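PDB 6RXD: histidine acid phosphatase from Bifidobacterium longum subsp. infantis, which probably removes phosphate groups from inositol polyphosphates such as phytate, and from 2,3-bisphosphoglycerate, as a histidine acid phytase of the MINPP type. Local coordinates for residues S51-K54 with Y55-L59; L58-R61 with M62-T65; Q117-R120 with S121-D124; G153-E156 with A157-G160. All coordinates share one frame; numbering follows the deposited sequence.

Contact 1: residues S51-K54 with Y55-L59; sequences SSYK and YDALL
The ring of Y53 lies flat over the methyl group of A57, whose CB stands 3.4 Å from the ring centroid and only 6° off the ring normal, a CH-pi contact over the middle of the face. The D56 carboxylate meets the same ring at its edge: OD1 lies near the ring plane, 3.5 Å from Y53 CD1, with the two planes 86° apart. The other carboxylate oxygen, D56 OD2, accepts from K54 N at 3.0 Å. D56 CG sits between its backbone N and carbonyl carbon (chi1 53°), which folds the acid back toward the preceding loop, while OD1 is held by T89 and Y97. This is the N-terminal end of helix 55-69, with K54 at the N-cap position; K54 O accepts from L58 N in the first helical turn, and a water joins S52 O to Y55 N. K54 and Y55 run alongside each other, pointing the same way. A bend at chi3 lays K54 CE over a face of the Y55 ring, 3.8 Å from its centroid, and leaves NZ as an off-centre cation-pi partner. An alanine in place of Y53 would probably uncover the A57 methyl and leave R61 without the phenolic oxygen it binds. Y55 also touches D307, N310 and L311 of helix 301-317.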
loop_
_atom_site.group_PDB
_atom_site.type_symbol
_atom_site.label_atom_id
_atom_site.label_comp_id
_atom_site.label_asym_id
_atom_site.label_seq_id
_atom_site.Cartn_x
_atom_site.Cartn_y
_atom_site.Cartn_z
ATOM N N SER A 51 -3.188 -0.277 14.071
ATOM C CA SER A 51 -2.944 -1.716 14.136
ATOM C C SER A 51 -3.210 -2.262 15.536
ATOM O O SER A 51 -3.606 -3.418 15.699
ATOM C CB SER A 51 -1.512 -2.041 13.716
ATOM O OG SER A 51 -0.582 -1.411 14.573
ATOM N N SER A 52 -2.998 -1.422 16.547
ATOM C CA SER A 52 -3.245 -1.804 17.930
ATOM C C SER A 52 -3.351 -0.572 18.815
ATOM O O SER A 52 -3.110 0.550 18.360
ATOM C CB SER A 52 -2.121 -2.708 18.444
ATOM O OG SER A 52 -0.901 -2.001 18.487
ATOM N N TYR A 53 -3.747 -0.785 20.067
ATOM C CA TYR A 53 -3.817 0.279 21.059
ATOM C C TYR A 53 -2.390 0.589 21.481
ATOM O O TYR A 53 -1.814 -0.090 22.343
ATOM C CB TYR A 53 -4.689 -0.177 22.240
ATOM C CG TYR A 53 -4.942 0.865 23.316
ATOM C CD1 TYR A 53 -5.411 2.138 23.001
ATOM C CD2 TYR A 53 -4.731 0.561 24.654
ATOM C CE1 TYR A 53 -5.637 3.089 24.006
ATOM C CE2 TYR A 53 -4.959 1.488 25.651
ATOM C CZ TYR A 53 -5.415 2.750 25.328
ATOM O OH TYR A 53 -5.633 3.666 26.341
ATOM N N LYS A 54 -1.809 1.605 20.854
ATOM C CA LYS A 54 -0.367 1.819 20.948
ATOM C C LYS A 54 -0.011 3.297 20.843
ATOM O O LYS A 54 0.325 3.921 21.856
ATOM C CB LYS A 54 0.362 1.003 19.871
ATOM C CG LYS A 54 1.880 1.152 19.909
ATOM C CD LYS A 54 2.572 0.306 18.826
ATOM C CE LYS A 54 2.225 0.786 17.422
ATOM N NZ LYS A 54 2.995 0.027 16.390
ATOM N N TYR A 55 -0.075 3.856 19.634
ATOM C CA TYR A 55 0.235 5.274 19.446
ATOM C C TYR A 55 -0.761 6.128 20.221
ATOM O O TYR A 55 -0.394 7.119 20.870
ATOM C CB TYR A 55 0.169 5.651 17.966
ATOM C CG TYR A 55 1.246 5.011 17.106
ATOM C CD1 TYR A 55 2.564 4.948 17.538
ATOM C CD2 TYR A 55 0.929 4.452 15.871
ATOM C CE1 TYR A 55 3.548 4.363 16.750
ATOM C CE2 TYR A 55 1.902 3.860 15.076
ATOM C CZ TYR A 55 3.208 3.819 15.523
ATOM O OH TYR A 55 4.178 3.238 14.729
ATOM N N ASP A 56 -2.031 5.748 20.135
ATOM C CA ASP A 56 -3.070 6.437 20.887
ATOM C C ASP A 56 -2.972 6.168 22.387
ATOM O O ASP A 56 -3.219 7.061 23.204
ATOM C CB ASP A 56 -4.478 6.093 20.346
ATOM C CG ASP A 56 -4.756 4.586 20.267
ATOM O OD1 ASP A 56 -5.949 4.212 20.269
ATOM O OD2 ASP A 56 -3.819 3.767 20.170
ATOM N N ALA A 57 -2.576 4.947 22.746
ATOM C CA ALA A 57 -2.393 4.600 24.152
ATOM C C ALA A 57 -1.276 5.432 24.771
ATOM O O ALA A 57 -1.452 6.061 25.820
ATOM C CB ALA A 57 -2.083 3.117 24.294
ATOM N N LEU A 58 -0.113 5.414 24.125
ATOM C CA LEU A 58 1.063 6.055 24.700
ATOM C C LEU A 58 0.873 7.557 24.839
ATOM O O LEU A 58 1.301 8.158 25.835
ATOM C CB LEU A 58 2.312 5.747 23.864
ATOM C CG LEU A 58 2.870 4.329 24.006
ATOM C CD1 LEU A 58 3.881 4.037 22.914
ATOM C CD2 LEU A 58 3.506 4.171 25.374
ATOM N N LEU A 59 0.239 8.178 23.843
ATOM C CA LEU A 59 0.029 9.608 23.917
ATOM C C LEU A 59 -0.991 9.982 24.993
ATOM O O LEU A 59 -0.883 11.040 25.603
ATOM C CB LEU A 59 -0.335 10.191 22.550
ATOM C CG LEU A 59 0.833 10.280 21.557
ATOM C CD1 LEU A 59 0.301 10.707 20.214
ATOM C CD2 LEU A 59 1.901 11.277 22.037
HETATM O O HOH W 1 -1.428 2.615 17.429
#

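Contact 2: residues L58-R61 with M62-T65; sequences LLMR and MAET
R61 and E64 are paired along one flank of helix 55-69 in an i to i+3 salt bridge, formed within a regular alpha-helical turn. R61 grips the acid side-on with two nitrogens, NE reaching E64 OE1 at 2.9 Å and NH2 reaching E64 OE2, also at 2.9 Å. Both bonds are nearly straight, with angles of 173° and 171° at the hydrogens. Each oxygen lies close to the guanidinium plane, but the donors approach from above the carboxylate plane, since the two flat groups are turned 36° from each other. The R61 chain bends at chi2 and chi3, which curls the guanidinium back alongside the helix to meet the acid. Its remaining terminal nitrogen, NH1, bonds the hydroxyl of Y53, so the group has a second partner as well as the acid.

Backbone bonds of the i to i+4 kind join the two segments throughout: M62, A63, E64 and T65 donate in turn to the carbonyls of L58, L59, M60 and R61.

The apolar contacts are looser. L59 and M62 lie side by side, with CD2 of L59 4.1 Å from SD of M62, and the extended thioether of M62 continues toward F253 and L257 of helix 251-258. M60 SD comes within 4.3 Å of A63 CB, and M60 also packs on V82, L85 and S86 of helix 75-95. The hydroxyl of T65 bonds W264, while a water lies 2.7 Å from R61 O.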
loop_
_atom_site.group_PDB
_atom_site.type_symbol
_atom_site.label_atom_id
_atom_site.label_comp_id
_atom_site.label_asym_id
_atom_site.label_seq_id
_atom_site.Cartn_x
_atom_site.Cartn_y
_atom_site.Cartn_z
ATOM N N LEU A 58 -0.113 5.414 24.125
ATOM C CA LEU A 58 1.063 6.055 24.700
ATOM C C LEU A 58 0.873 7.557 24.839
ATOM O O LEU A 58 1.301 8.158 25.835
ATOM C CB LEU A 58 2.312 5.747 23.864
ATOM C CG LEU A 58 2.870 4.329 24.006
ATOM C CD1 LEU A 58 3.881 4.037 22.914
ATOM C CD2 LEU A 58 3.506 4.171 25.374
ATOM N N LEU A 59 0.239 8.178 23.843
ATOM C CA LEU A 59 0.029 9.608 23.917
ATOM C C LEU A 59 -0.991 9.982 24.993
ATOM O O LEU A 59 -0.883 11.040 25.603
ATOM C CB LEU A 59 -0.335 10.191 22.550
ATOM C CG LEU A 59 0.833 10.280 21.557
ATOM C CD1 LEU A 59 0.301 10.707 20.214
ATOM C CD2 LEU A 59 1.901 11.277 22.037
ATOM N N MET A 60 -1.972 9.115 25.240
ATOM C CA MET A 60 -2.863 9.334 26.389
ATOM C C MET A 60 -2.147 9.167 27.729
ATOM O O MET A 60 -2.422 9.904 28.666
ATOM C CB MET A 60 -4.102 8.429 26.343
ATOM C CG MET A 60 -5.180 8.818 27.368
ATOM S SD MET A 60 -5.911 10.430 26.982
ATOM C CE MET A 60 -7.313 9.958 25.975
ATOM N N ARG A 61 -1.222 8.214 27.836
ATOM C CA ARG A 61 -0.444 8.107 29.071
ATOM C C ARG A 61 0.380 9.381 29.283
ATOM O O ARG A 61 0.488 9.884 30.404
ATOM C CB ARG A 61 0.482 6.875 29.040
ATOM C CG ARG A 61 -0.235 5.544 28.774
ATOM C CD ARG A 61 -1.156 5.122 29.936
ATOM N NE ARG A 61 -2.484 5.746 29.860
ATOM C CZ ARG A 61 -3.460 5.341 29.050
ATOM N NH1 ARG A 61 -3.278 4.312 28.226
ATOM N NH2 ARG A 61 -4.632 5.970 29.057
ATOM N N MET A 62 0.929 9.924 28.200
ATOM C CA MET A 62 1.695 11.166 28.278
ATOM C C MET A 62 0.777 12.312 28.704
ATOM O O MET A 62 1.151 13.158 29.536
ATOM C CB MET A 62 2.338 11.460 26.915
ATOM C CG MET A 62 3.183 12.721 26.861
ATOM S SD MET A 62 3.943 12.863 25.226
ATOM C CE MET A 62 4.983 14.296 25.479
ATOM N N ALA A 63 -0.438 12.316 28.163
ATOM C CA ALA A 63 -1.404 13.362 28.456
ATOM C C ALA A 63 -1.794 13.340 29.921
ATOM O O ALA A 63 -1.958 14.398 30.542
ATOM C CB ALA A 63 -2.645 13.201 27.571
ATOM N N GLU A 64 -1.937 12.138 30.482
ATOM C CA GLU A 64 -2.327 12.024 31.883
ATOM C C GLU A 64 -1.238 12.602 32.794
ATOM O O GLU A 64 -1.531 13.278 33.790
ATOM C CB GLU A 64 -2.652 10.561 32.225
ATOM C CG GLU A 64 -3.923 10.063 31.556
ATOM C CD GLU A 64 -4.009 8.553 31.452
ATOM O OE1 GLU A 64 -3.013 7.860 31.751
ATOM O OE2 GLU A 64 -5.081 8.048 31.058
ATOM N N THR A 65 0.020 12.357 32.444
ATOM C CA THR A 65 1.135 12.914 33.205
ATOM C C THR A 65 1.200 14.440 33.062
ATOM O O THR A 65 1.391 15.169 34.042
ATOM C CB THR A 65 2.455 12.268 32.764
ATOM O OG1 THR A 65 2.414 10.872 33.079
ATOM C CG2 THR A 65 3.637 12.907 33.490
HETATM O O HOH W 2 0.828 8.189 32.429
#

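Contact 3: residues Q117-R120 with S121-D124; sequences QRNR and SLFD
N119 brings its CB to within 3.8 Å of CE2 on the F123 ring, and N119 O approaches the same ring obliquely, 3.2 Å from CD2. Over one face of this ring, offset toward the rim, lies CD2 of its neighbour L122. The R120 guanidinium has a water at its edge, in plane, and is turned 72° from the D124 carboxylate. These groups surround a helix-to-helix junction: N119 follows helix 102-118 and occupies the N-cap position of helix 120-129. Its side chain makes no direct capping bond; instead, a water donates to N119 OD1 and accepts from L122 N, while ND2 is held by D449. The new helix opens with F123 N donating to N119 O and D124 N donating to R120 O. F123 CG stands anti to its carbonyl carbon (chi1 -70°), placing the ring beside N119 and against V392, A393 and F395 of strand 391-398. Exchanging F123 for alanine would probably open a gap between helix and strand and take from F154 its edge-to-face partner. The charges of R120 and D124 do not touch; their side chains meet where R120 CG packs 3.4 Å from D124 OD2. D124 OD1 is held by Y116 and R161. A water spans the charged ends, accepting from R120 NH1 at 3.0 Å and donating to D124 OD2 at 2.6 Å.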
loop_
_atom_site.group_PDB
_atom_site.type_symbol
_atom_site.label_atom_id
_atom_site.label_comp_id
_atom_site.label_asym_id
_atom_site.label_seq_id
_atom_site.Cartn_x
_atom_site.Cartn_y
_atom_site.Cartn_z
ATOM N N GLN A 117 -16.600 -1.105 -15.616
ATOM C CA GLN A 117 -17.009 -0.056 -16.543
ATOM C C GLN A 117 -16.002 0.150 -17.670
ATOM O O GLN A 117 -16.389 0.307 -18.835
ATOM C CB GLN A 117 -17.279 1.246 -15.783
ATOM C CG GLN A 117 -18.559 1.177 -14.960
ATOM C CD GLN A 117 -18.732 2.327 -13.994
ATOM O OE1 GLN A 117 -17.806 3.097 -13.748
ATOM N NE2 GLN A 117 -19.931 2.441 -13.423
ATOM N N ARG A 118 -14.716 0.116 -17.331
ATOM C CA ARG A 118 -13.671 0.309 -18.333
ATOM C C ARG A 118 -13.632 -0.833 -19.336
ATOM O O ARG A 118 -13.279 -0.641 -20.504
ATOM C CB ARG A 118 -12.296 0.467 -17.678
ATOM C CG ARG A 118 -11.216 0.904 -18.665
ATOM C CD ARG A 118 -9.903 1.175 -17.953
ATOM N NE ARG A 118 -9.148 -0.053 -17.685
ATOM C CZ ARG A 118 -9.034 -0.622 -16.489
ATOM N NH1 ARG A 118 -9.631 -0.095 -15.427
ATOM N NH2 ARG A 118 -8.316 -1.728 -16.353
ATOM N N ASN A 119 -13.988 -2.027 -18.875
ATOM C CA ASN A 119 -13.946 -3.200 -19.731
ATOM C C ASN A 119 -15.308 -3.822 -19.897
ATOM O O ASN A 119 -15.441 -5.041 -19.909
ATOM C CB ASN A 119 -12.953 -4.238 -19.211
ATOM C CG ASN A 119 -11.540 -3.960 -19.676
ATOM O OD1 ASN A 119 -11.250 -3.988 -20.875
ATOM N ND2 ASN A 119 -10.660 -3.692 -18.735
ATOM N N ARG A 120 -16.309 -2.966 -20.041
ATOM C CA ARG A 120 -17.683 -3.409 -20.221
ATOM C C ARG A 120 -17.817 -4.396 -21.383
ATOM O O ARG A 120 -18.486 -5.424 -21.254
ATOM C CB ARG A 120 -18.595 -2.193 -20.425
ATOM C CG ARG A 120 -20.038 -2.544 -20.701
ATOM C CD ARG A 120 -20.877 -1.291 -20.918
ATOM N NE ARG A 120 -20.847 -0.415 -19.751
ATOM C CZ ARG A 120 -21.721 -0.470 -18.748
ATOM N NH1 ARG A 120 -22.704 -1.364 -18.758
ATOM N NH2 ARG A 120 -21.609 0.368 -17.727
ATOM N N SER A 121 -17.164 -4.109 -22.508
ATOM C CA SER A 121 -17.277 -4.999 -23.661
ATOM C C SER A 121 -16.712 -6.383 -23.347
ATOM O O SER A 121 -17.352 -7.400 -23.626
ATOM C CB SER A 121 -16.578 -4.409 -24.880
ATOM O OG SER A 121 -16.742 -5.271 -25.987
ATOM N N LEU A 122 -15.524 -6.417 -22.750
ATOM C CA LEU A 122 -14.898 -7.680 -22.355
ATOM C C LEU A 122 -15.799 -8.519 -21.462
ATOM O O LEU A 122 -15.984 -9.720 -21.680
ATOM C CB LEU A 122 -13.579 -7.414 -21.621
ATOM C CG LEU A 122 -12.831 -8.648 -21.096
ATOM C CD1 LEU A 122 -12.286 -9.491 -22.242
ATOM C CD2 LEU A 122 -11.705 -8.248 -20.143
ATOM N N PHE A 123 -16.365 -7.886 -20.445
ATOM C CA PHE A 123 -17.135 -8.633 -19.467
ATOM C C PHE A 123 -18.531 -8.992 -19.941
ATOM O O PHE A 123 -19.054 -10.031 -19.557
ATOM C CB PHE A 123 -17.147 -7.906 -18.127
ATOM C CG PHE A 123 -15.806 -7.922 -17.442
ATOM C CD1 PHE A 123 -15.226 -9.131 -17.067
ATOM C CD2 PHE A 123 -15.118 -6.743 -17.196
ATOM C CE1 PHE A 123 -13.975 -9.160 -16.445
ATOM C CE2 PHE A 123 -13.870 -6.765 -16.583
ATOM C CZ PHE A 123 -13.303 -7.978 -16.204
ATOM N N ASP A 124 -19.131 -8.154 -20.780
ATOM C CA ASP A 124 -20.410 -8.531 -21.389
ATOM C C ASP A 124 -20.247 -9.722 -22.330
ATOM O O ASP A 124 -21.131 -10.573 -22.416
ATOM C CB ASP A 124 -21.071 -7.347 -22.106
ATOM C CG ASP A 124 -21.499 -6.251 -21.148
ATOM O OD1 ASP A 124 -21.417 -6.463 -19.918
ATOM O OD2 ASP A 124 -21.931 -5.178 -21.624
HETATM O O HOH W 3 -13.549 -4.276 -22.728
HETATM O O HOH W 4 -23.678 -3.619 -20.554
#

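Contact 4: residues G153-E156 with A157-G160; sequences GFNE and ASGG
S158 turns its side chain back on the helix it has just left, its hydroxyl donating to F154 O at 2.8 Å. The same carbonyl receives S158 N as well, but weakly, at 3.2 Å and an angle of 134°. With OG set between the backbone N and the carbonyl carbon (chi1 52°), the hydroxyl can reach this carbonyl one turn earlier. A water donates both to S158 OG, at 2.7 Å, and to N155 OD1, tying the serine to the asparagine side chain. That amide oxygen also lies at the edge of the F154 ring, in plane. The F154 ring packs against I133 and Y135 of strand 132-137. The last ordinary helical bond here runs from A157 N to G153 O. Beyond it G160 N donates to N155 O at 2.8 Å, and G159 N to E156 O at 3.2 Å, the latter from above the carbonyl plane. G159, with phi 60°, is the C-prime residue, and this pair of bonds closing helix 141-157 is that of a Schellman motif.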
loop_
_atom_site.group_PDB
_atom_site.type_symbol
_atom_site.label_atom_id
_atom_site.label_comp_id
_atom_site.label_asym_id
_atom_site.label_seq_id
_atom_site.Cartn_x
_atom_site.Cartn_y
_atom_site.Cartn_z
ATOM N N GLY A 153 -18.465 -4.025 -5.575
ATOM C CA GLY A 153 -18.564 -2.913 -6.498
ATOM C C GLY A 153 -18.644 -3.371 -7.941
ATOM O O GLY A 153 -19.431 -2.837 -8.720
ATOM N N PHE A 154 -17.816 -4.347 -8.297
ATOM C CA PHE A 154 -17.807 -4.893 -9.646
ATOM C C PHE A 154 -19.171 -5.489 -9.971
ATOM O O PHE A 154 -19.721 -5.268 -11.059
ATOM C CB PHE A 154 -16.719 -5.969 -9.749
ATOM C CG PHE A 154 -16.521 -6.524 -11.139
ATOM C CD1 PHE A 154 -15.486 -6.058 -11.940
ATOM C CD2 PHE A 154 -17.342 -7.540 -11.624
ATOM C CE1 PHE A 154 -15.285 -6.571 -13.207
ATOM C CE2 PHE A 154 -17.146 -8.059 -12.899
ATOM C CZ PHE A 154 -16.114 -7.572 -13.688
ATOM N N ASN A 155 -19.715 -6.257 -9.036
ATOM C CA ASN A 155 -21.002 -6.903 -9.261
ATOM C C ASN A 155 -22.174 -5.925 -9.326
ATOM O O ASN A 155 -23.106 -6.134 -10.099
ATOM C CB ASN A 155 -21.267 -7.974 -8.203
ATOM C CG ASN A 155 -20.404 -9.203 -8.393
ATOM O OD1 ASN A 155 -19.951 -9.493 -9.503
ATOM N ND2 ASN A 155 -20.176 -9.942 -7.309
ATOM N N GLU A 156 -22.133 -4.868 -8.517
ATOM C CA GLU A 156 -23.174 -3.846 -8.571
ATOM C C GLU A 156 -23.145 -3.145 -9.928
ATOM O O GLU A 156 -24.187 -2.925 -10.544
ATOM C CB GLU A 156 -23.007 -2.832 -7.429
ATOM C CG GLU A 156 -24.264 -2.017 -7.102
ATOM C CD GLU A 156 -24.472 -0.822 -8.019
ATOM O OE1 GLU A 156 -23.540 -0.469 -8.769
ATOM O OE2 GLU A 156 -25.569 -0.226 -7.984
ATOM N N ALA A 157 -21.948 -2.807 -10.400
ATOM C CA ALA A 157 -21.811 -2.099 -11.669
ATOM C C ALA A 157 -22.289 -2.932 -12.862
ATOM O O ALA A 157 -22.729 -2.386 -13.871
ATOM C CB ALA A 157 -20.359 -1.653 -11.876
ATOM N N SER A 158 -22.192 -4.251 -12.746
ATOM C CA SER A 158 -22.550 -5.137 -13.848
ATOM C C SER A 158 -23.896 -5.803 -13.604
ATOM O O SER A 158 -24.278 -6.722 -14.331
ATOM C CB SER A 158 -21.478 -6.203 -14.056
ATOM O OG SER A 158 -21.176 -6.872 -12.848
ATOM N N GLY A 159 -24.600 -5.355 -12.568
ATOM C CA GLY A 159 -25.934 -5.864 -12.282
ATOM C C GLY A 159 -25.985 -7.356 -12.009
ATOM O O GLY A 159 -26.974 -8.022 -12.342
ATOM N N GLY A 160 -24.920 -7.881 -11.409
ATOM C CA GLY A 160 -24.861 -9.281 -11.023
ATOM C C GLY A 160 -24.640 -10.271 -12.156
ATOM O O GLY A 160 -24.643 -11.484 -11.932
HETATM O O HOH W 5 -21.763 -9.281 -11.718
#

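Overall arrangement
The four contacts come in numerical order along the chain, the first two overlapping at L58 and L59, and fall into two pairs. Contacts 1 and 2 share helix 55-69; their centres are 10 Å apart. Contacts 3 and 4 have centres 11 Å apart: contact 3 joins helices 102-118 and 120-129, contact 4 closes helix 141-157, and they meet through F123 and F154 beside the mixed sheet containing strands 132-137 and 391-398. Contacts 1 and 3 lie on opposite sides of the chain's centre, about 44 Å between centres. Contact 1 is thus a helix start, contact 2 an interior turn, contact 3 a junction of two helices and contact 4 a helix end, in two distant regions of the enzyme.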